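Local coordinates for protein PrimPol AEP domain (PP-N190) (Cyanophage S-2L, PDB 6ZP9) that probably synthesises DNA as the primase-polymerase of its phage, through an archaeo-eukaryotic primase domain, at residues Leu109-Phe114 with His125-Phe129. Sequence-based numbering, arbitrary orientation.
Sequences LPRPSF and HYWVF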
ATOM      1  N   LEU A 109      -1.542  16.871   7.877  1.00 26.38           N
ATOM      2  CA  LEU A 109      -2.350  15.686   7.658  1.00 21.93           C
ATOM      3  C   LEU A 109      -2.862  15.140   8.988  1.00 19.32           C
ATOM      4  O   LEU A 109      -2.242  15.354  10.035  1.00 21.10           O
ATOM      5  CB  LEU A 109      -1.526  14.616   6.962  1.00 18.74           C
ATOM      6  CG  LEU A 109      -1.178  14.929   5.518  1.00 21.76           C
ATOM      7  CD1 LEU A 109      -0.113  13.975   5.013  1.00 23.09           C
ATOM      8  CD2 LEU A 109      -2.435  14.844   4.688  1.00 25.19           C
ATOM      9  N   PRO A 110      -3.989  14.436   8.979  1.00 20.62           N
ATOM     10  CA  PRO A 110      -4.406  13.698  10.174  1.00 19.86           C
ATOM     11  C   PRO A 110      -3.544  12.453  10.337  1.00 17.56           C
ATOM     12  O   PRO A 110      -2.843  12.027   9.418  1.00 18.69           O
ATOM     13  CB  PRO A 110      -5.867  13.345   9.882  1.00 21.91           C
ATOM     14  CG  PRO A 110      -5.930  13.255   8.407  1.00 20.04           C
ATOM     15  CD  PRO A 110      -4.941  14.264   7.866  1.00 21.97           C
ATOM     16  N   ARG A 111      -3.599  11.878  11.530  1.00 16.99           N
ATOM     17  CA  ARG A 111      -2.768  10.721  11.833  1.00 17.94           C
ATOM     18  C   ARG A 111      -3.147   9.551  10.929  1.00 15.81           C
ATOM     19  O   ARG A 111      -4.341   9.265  10.765  1.00 16.64           O
ATOM     20  CB  ARG A 111      -2.923  10.323  13.300  1.00 20.30           C
ATOM     21  CG  ARG A 111      -2.073   9.136  13.699  1.00 18.31           C
ATOM     22  CD  ARG A 111      -2.224   8.834  15.178  1.00 17.49           C
ATOM     23  NE  ARG A 111      -1.883   9.996  15.997  1.00 22.04           N
ATOM     24  CZ  ARG A 111      -0.647  10.316  16.376  1.00 23.64           C
ATOM     25  NH1 ARG A 111       0.397   9.570  16.009  1.00 22.21           N
ATOM     26  NH2 ARG A 111      -0.450  11.399  17.117  1.00 22.17           N
ATOM     27  N   PRO A 112      -2.183   8.868  10.315  1.00 14.16           N
ATOM     28  CA  PRO A 112      -2.530   7.727   9.460  1.00 13.41           C
ATOM     29  C   PRO A 112      -3.262   6.644  10.249  1.00 13.56           C
ATOM     30  O   PRO A 112      -3.050   6.465  11.452  1.00 15.77           O
ATOM     31  CB  PRO A 112      -1.164   7.234   8.962  1.00 14.37           C
ATOM     32  CG  PRO A 112      -0.272   8.447   9.054  1.00 13.97           C
ATOM     33  CD  PRO A 112      -0.740   9.172  10.284  1.00 14.99           C
ATOM     34  N   SER A 113      -4.159   5.932   9.560  1.00 12.43           N
ATOM     35  CA  SER A 113      -4.784   4.764  10.173  1.00 15.08           C
ATOM     36  C   SER A 113      -3.738   3.729  10.562  1.00 13.63           C
ATOM     37  O   SER A 113      -3.846   3.091  11.616  1.00 15.27           O
ATOM     38  CB  SER A 113      -5.802   4.148   9.216  1.00 15.35           C
ATOM     39  OG  SER A 113      -6.839   5.066   8.915  1.00 13.51           O
ATOM     40  N   PHE A 114      -2.738   3.519   9.699  1.00 14.32           N
ATOM     41  CA  PHE A 114      -1.593   2.675  10.022  1.00 11.31           C
ATOM     42  C   PHE A 114      -0.446   3.035   9.093  1.00 11.33           C
ATOM     43  O   PHE A 114      -0.617   3.748   8.104  1.00 13.25           O
ATOM     44  CB  PHE A 114      -1.918   1.180   9.929  1.00 11.49           C
ATOM     45  CG  PHE A 114      -2.163   0.675   8.527  1.00 11.79           C
ATOM     46  CD1 PHE A 114      -3.412   0.781   7.951  1.00 11.10           C
ATOM     47  CD2 PHE A 114      -1.164   0.030   7.821  1.00 13.53           C
ATOM     48  CE1 PHE A 114      -3.662   0.285   6.689  1.00 12.96           C
ATOM     49  CE2 PHE A 114      -1.402  -0.477   6.545  1.00 11.53           C
ATOM     50  CZ  PHE A 114      -2.664  -0.345   5.979  1.00 11.87           C
ATOM     51  N   HIS A 125       2.276   5.260   4.313  1.00 12.37           N
ATOM     52  CA  HIS A 125       1.236   5.817   5.170  1.00 12.30           C
ATOM     53  C   HIS A 125      -0.125   5.528   4.559  1.00 12.08           C
ATOM     54  O   HIS A 125      -0.323   5.748   3.363  1.00 14.11           O
ATOM     55  CB  HIS A 125       1.410   7.330   5.334  1.00 12.82           C
ATOM     56  CG  HIS A 125       2.821   7.744   5.591  1.00 13.53           C
ATOM     57  ND1 HIS A 125       3.324   7.921   6.862  1.00 15.97           N
ATOM     58  CD2 HIS A 125       3.840   8.012   4.741  1.00 14.95           C
ATOM     59  CE1 HIS A 125       4.594   8.276   6.784  1.00 16.27           C
ATOM     60  NE2 HIS A 125       4.932   8.339   5.508  1.00 13.90           N
ATOM     61  N   TYR A 126      -1.061   5.054   5.374  1.00 11.99           N
ATOM     62  CA  TYR A 126      -2.411   4.742   4.926  1.00 11.71           C
ATOM     63  C   TYR A 126      -3.467   5.463   5.761  1.00 14.02           C
ATOM     64  O   TYR A 126      -3.377   5.512   6.991  1.00 15.55           O
ATOM     65  CB  TYR A 126      -2.688   3.256   5.016  1.00 11.92           C
ATOM     66  CG  TYR A 126      -1.971   2.366   4.036  1.00 11.49           C
ATOM     67  CD1 TYR A 126      -0.668   1.940   4.279  1.00 11.81           C
ATOM     68  CD2 TYR A 126      -2.619   1.897   2.903  1.00 12.64           C
ATOM     69  CE1 TYR A 126      -0.032   1.084   3.412  1.00 14.24           C
ATOM     70  CE2 TYR A 126      -1.991   1.051   2.028  1.00 11.82           C
ATOM     71  CZ  TYR A 126      -0.704   0.641   2.287  1.00 13.44           C
ATOM     72  OH  TYR A 126      -0.082  -0.220   1.415  1.00 17.02           O
ATOM     73  N   TRP A 127      -4.494   5.973   5.091  1.00 12.90           N
ATOM     74  CA  TRP A 127      -5.676   6.525   5.743  1.00 14.05           C
ATOM     75  C   TRP A 127      -6.880   5.743   5.223  1.00 11.93           C
ATOM     76  O   TRP A 127      -7.220   5.834   4.036  1.00 13.57           O
ATOM     77  CB  TRP A 127      -5.815   8.025   5.463  1.00 15.63           C
ATOM     78  CG  TRP A 127      -4.738   8.902   6.069  1.00 12.92           C
ATOM     79  CD1 TRP A 127      -4.830   9.650   7.218  1.00 15.25           C
ATOM     80  CD2 TRP A 127      -3.433   9.150   5.536  1.00 13.91           C
ATOM     81  NE1 TRP A 127      -3.653  10.334   7.434  1.00 14.56           N
ATOM     82  CE2 TRP A 127      -2.783  10.050   6.417  1.00 14.50           C
ATOM     83  CE3 TRP A 127      -2.743   8.696   4.406  1.00 13.03           C
ATOM     84  CZ2 TRP A 127      -1.477  10.496   6.204  1.00 15.51           C
ATOM     85  CZ3 TRP A 127      -1.437   9.145   4.197  1.00 14.17           C
ATOM     86  CH2 TRP A 127      -0.823  10.037   5.092  1.00 13.67           C
ATOM     87  N   VAL A 128      -7.516   4.962   6.103  1.00 12.00           N
ATOM     88  CA  VAL A 128      -8.573   4.033   5.711  1.00 12.86           C
ATOM     89  C   VAL A 128      -9.929   4.674   5.962  1.00 14.87           C
ATOM     90  O   VAL A 128     -10.152   5.282   7.016  1.00 15.06           O
ATOM     91  CB  VAL A 128      -8.445   2.707   6.481  1.00 14.09           C
ATOM     92  CG1 VAL A 128      -9.538   1.741   6.047  1.00 13.92           C
ATOM     93  CG2 VAL A 128      -7.062   2.110   6.251  1.00 13.94           C
ATOM     94  N   PHE A 129     -10.840   4.536   4.999  1.00 12.67           N
ATOM     95  CA  PHE A 129     -12.175   5.104   5.117  1.00 12.51           C
ATOM     96  C   PHE A 129     -13.161   4.082   5.682  1.00 14.73           C
ATOM     97  O   PHE A 129     -12.930   2.870   5.641  1.00 16.47           O
ATOM     98  CB  PHE A 129     -12.662   5.610   3.760  1.00 15.54           C
ATOM     99  CG  PHE A 129     -11.788   6.667   3.170  1.00 14.76           C
ATOM    100  CD1 PHE A 129     -11.809   7.960   3.676  1.00 17.40           C
ATOM    101  CD2 PHE A 129     -10.939   6.372   2.113  1.00 18.57           C
ATOM    102  CE1 PHE A 129     -10.995   8.943   3.138  1.00 19.06           C
ATOM    103  CE2 PHE A 129     -10.124   7.345   1.570  1.00 16.35           C
ATOM    104  CZ  PHE A 129     -10.151   8.633   2.084  1.00 18.32           C
TER
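Two groups grip S113 OG: V128 N points straight at it from 2.9 Å (N-H...O 177°), and a second hydrogen bond links it to the backbone carbonyl of E184. The OG reaches V128 because it lies anti to its own carbonyl carbon (chi1 -61°), bringing the hydroxyl alongside the strand. Two residues back along the strand, Y126 O takes two weak bonds, from S113 N and, at 3.4 Å, from F114 N. The return bond, Y126 N to F114 O, is sounder at 3.1 Å.

The indole of W127 turns back over the incoming loop. Its NE1 donates to P110 O at 2.7 Å; the acceptor lies in the plane of the ring, whereas the donor stands well above the carbonyl plane, 54° out of it. This bond, with P112 packed on one face, helps hold the indole's rotation; P112 CA lies 3.7 Å from the centroid of the five-membered ring in a CH-pi contact, and its CG meets CZ2. L109 CD1 meets the six-membered part of the indole, while Y186 packs against W127 edge-to-face.

At the bulge itself, the rings of F114 and Y126 form an offset stack, centroids 4.4 Å apart and planes nearly parallel. F114 CZ sits above the rim of the tyrosine ring, and Y126 CB lies over the phenylalanine face. V128 CG2 closes on the edge of F114.

With S113 and F114 both facing Y126, the pairing is a classic beta bulge, set where the proline-rich loop enters strand 114-117 and joins the antiparallel sheet beside strand 123-129.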